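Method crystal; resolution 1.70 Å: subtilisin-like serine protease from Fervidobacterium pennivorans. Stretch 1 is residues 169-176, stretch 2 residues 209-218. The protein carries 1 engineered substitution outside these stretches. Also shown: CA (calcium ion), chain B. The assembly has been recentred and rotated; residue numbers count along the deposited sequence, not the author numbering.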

# COMPACT_ATOMS: atom_id res chain seq x y z
N HIS A 169 -26.08 12.93 15.90
CA HIS A 169 -27.25 12.17 15.46
C HIS A 169 -27.81 11.49 16.71
O HIS A 169 -27.07 10.91 17.50
CB HIS A 169 -26.83 11.10 14.43
CG HIS A 169 -27.98 10.54 13.65
ND1 HIS A 169 -28.98 9.80 14.23
CD2 HIS A 169 -28.31 10.68 12.34
CE1 HIS A 169 -29.89 9.51 13.31
NE2 HIS A 169 -29.51 10.03 12.16
N PRO A 170 -29.14 11.53 16.88
CA PRO A 170 -29.73 10.90 18.06
C PRO A 170 -29.45 9.40 18.17
O PRO A 170 -29.23 8.90 19.27
CB PRO A 170 -31.22 11.25 17.94
CG PRO A 170 -31.42 11.45 16.47
CD PRO A 170 -30.16 12.17 16.04
N ASP A 171 -29.43 8.70 17.04
CA ASP A 171 -29.16 7.25 17.03
C ASP A 171 -27.69 6.94 17.33
O ASP A 171 -27.30 5.77 17.38
CB ASP A 171 -29.54 6.65 15.67
CG ASP A 171 -30.47 5.46 15.78
OD1 ASP A 171 -30.60 4.87 16.87
OD2 ASP A 171 -31.07 5.09 14.75
N LEU A 172 -26.85 7.96 17.48
CA LEU A 172 -25.44 7.73 17.78
C LEU A 172 -25.08 8.29 19.14
O LEU A 172 -23.90 8.32 19.51
CB LEU A 172 -24.53 8.34 16.71
CG LEU A 172 -24.67 7.73 15.31
CD1 LEU A 172 -23.74 8.47 14.33
CD2 LEU A 172 -24.29 6.25 15.36
N GLU A 173 -26.08 8.74 19.90
CA GLU A 173 -25.81 9.30 21.22
C GLU A 173 -25.10 8.28 22.09
O GLU A 173 -25.50 7.12 22.17
CB GLU A 173 -27.13 9.73 21.90
CG GLU A 173 -26.92 10.55 23.18
CD GLU A 173 -26.63 9.68 24.40
OE1 GLU A 173 -26.00 10.19 25.36
OE2 GLU A 173 -27.04 8.50 24.41
N GLY A 174 -24.02 8.71 22.74
CA GLY A 174 -23.26 7.81 23.60
C GLY A 174 -22.42 6.79 22.87
O GLY A 174 -21.64 6.06 23.50
N GLN A 175 -22.54 6.75 21.54
CA GLN A 175 -21.81 5.78 20.73
C GLN A 175 -20.53 6.28 20.06
O GLN A 175 -19.72 5.47 19.60
CB GLN A 175 -22.72 5.23 19.62
CG GLN A 175 -23.99 4.60 20.15
CD GLN A 175 -23.72 3.26 20.80
OE1 GLN A 175 -23.70 2.22 20.13
NE2 GLN A 175 -23.47 3.28 22.10
N VAL A 176 -20.35 7.59 20.00
CA VAL A 176 -19.18 8.16 19.33
C VAL A 176 -18.25 8.77 20.35
O VAL A 176 -18.59 9.76 21.00
CB VAL A 176 -19.62 9.25 18.32
CG1 VAL A 176 -18.40 9.82 17.60
CG2 VAL A 176 -20.61 8.66 17.31
CA CA B . -31.70 2.95 17.64
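Stretch 2 (209-218) AAKKDGKGIV

Stretch 2, an irregular loop across Ala210–Val218, packs against the short 3-10 segment Pro170–Leu172, mainly at Asp171, and shares a calcium ion with it. The backbones come closest where Asp171 faces Lys211 (CA to CA 5.3 Å) and Leu172 faces Ala210 (CA to CA 5.4 Å), so Ala209–Lys211 runs roughly opposite to Pro170–Leu172. Here Lys211 N donates a nearly straight hydrogen bond to Asp171 O (2.8 Å). Asp171 adopts an off-well chi1 of -127°, and its carboxylate splits its work: OD1 binds the calcium at 2.3 Å, while OD2 accepts a hydrogen bond from Ile217 N (2.8 Å) and another from elsewhere in the structure. The loop curls round the ion, which is also bound by Lys211 O, Lys215 O and Ile217 O, each at 2.3 Å, by Asp213 OD1 at 2.5 Å, and by one atom from elsewhere. Asp213 OD1, placed by chi1 p, also accepts a hydrogen bond from Lys215 N (3.1 Å). Gly216 runs at positive phi beside Asp171, its CA 3.4 Å from Asp171 OD2; a CB there would clash with that oxygen. Lys211 is extended, all four chi angles t, so that NZ reaches Glu173 OE2 in a 2.9 Å salt bridge. Lys211 CB lies 4.0 Å from Gln175 CG, and Leu172, m then t, brings CD2 to 4.1 Å from Ala210 CA.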

# COMPACT_ATOMS: atom_id res chain seq x y z
N ALA A 209 -22.64 0.61 14.74
CA ALA A 209 -23.07 0.78 16.12
C ALA A 209 -24.22 1.73 16.44
O ALA A 209 -24.20 2.38 17.49
CB ALA A 209 -21.85 1.18 16.96
N ALA A 210 -25.21 1.85 15.57
CA ALA A 210 -26.32 2.72 15.93
C ALA A 210 -26.86 2.18 17.26
O ALA A 210 -26.95 0.97 17.48
CB ALA A 210 -27.40 2.71 14.84
N LYS A 211 -27.23 3.08 18.15
CA LYS A 211 -27.72 2.73 19.48
C LYS A 211 -28.99 1.87 19.55
O LYS A 211 -29.95 2.11 18.84
CB LYS A 211 -27.95 4.03 20.25
CG LYS A 211 -28.21 3.90 21.74
CD LYS A 211 -28.58 5.28 22.30
CE LYS A 211 -28.83 5.24 23.80
NZ LYS A 211 -29.26 6.57 24.33
N LYS A 212 -28.98 0.85 20.41
CA LYS A 212 -30.17 0.02 20.57
C LYS A 212 -31.00 0.78 21.61
O LYS A 212 -30.71 0.73 22.81
CB LYS A 212 -29.79 -1.36 21.09
CG LYS A 212 -30.93 -2.36 21.05
CD LYS A 212 -30.42 -3.73 21.41
CE LYS A 212 -31.52 -4.77 21.31
NZ LYS A 212 -32.70 -4.44 22.16
N ASP A 213 -32.01 1.50 21.15
CA ASP A 213 -32.82 2.30 22.07
C ASP A 213 -34.29 2.37 21.67
O ASP A 213 -35.00 3.28 22.11
CB ASP A 213 -32.24 3.72 22.14
CG ASP A 213 -32.26 4.42 20.80
OD1 ASP A 213 -32.67 3.79 19.81
OD2 ASP A 213 -31.88 5.62 20.74
N GLY A 214 -34.72 1.43 20.83
CA GLY A 214 -36.10 1.39 20.38
C GLY A 214 -36.44 2.32 19.23
O GLY A 214 -37.47 2.15 18.57
N LYS A 215 -35.57 3.30 18.97
CA LYS A 215 -35.79 4.28 17.91
C LYS A 215 -34.83 4.10 16.73
O LYS A 215 -33.77 3.53 16.88
CB LYS A 215 -35.59 5.69 18.47
CG LYS A 215 -36.43 6.00 19.71
CD LYS A 215 -37.89 6.22 19.32
CE LYS A 215 -38.72 6.75 20.49
NZ LYS A 215 -40.08 7.14 20.04
N GLY A 216 -35.22 4.61 15.57
CA GLY A 216 -34.36 4.52 14.39
C GLY A 216 -33.89 3.11 14.08
O GLY A 216 -34.69 2.17 14.10
N ILE A 217 -32.60 2.95 13.79
CA ILE A 217 -32.05 1.63 13.49
C ILE A 217 -31.14 1.17 14.63
O ILE A 217 -31.12 1.78 15.69
CB ILE A 217 -31.24 1.64 12.16
CG1 ILE A 217 -30.01 2.55 12.28
CG2 ILE A 217 -32.11 2.20 11.03
CD1 ILE A 217 -28.83 2.09 11.39
N VAL A 218 -30.44 0.07 14.42
CA VAL A 218 -29.51 -0.40 15.44
C VAL A 218 -28.35 -1.00 14.65
O VAL A 218 -28.54 -1.52 13.55
CB VAL A 218 -30.18 -1.45 16.38
CG1 VAL A 218 -30.74 -2.61 15.58
CG2 VAL A 218 -29.16 -1.94 17.43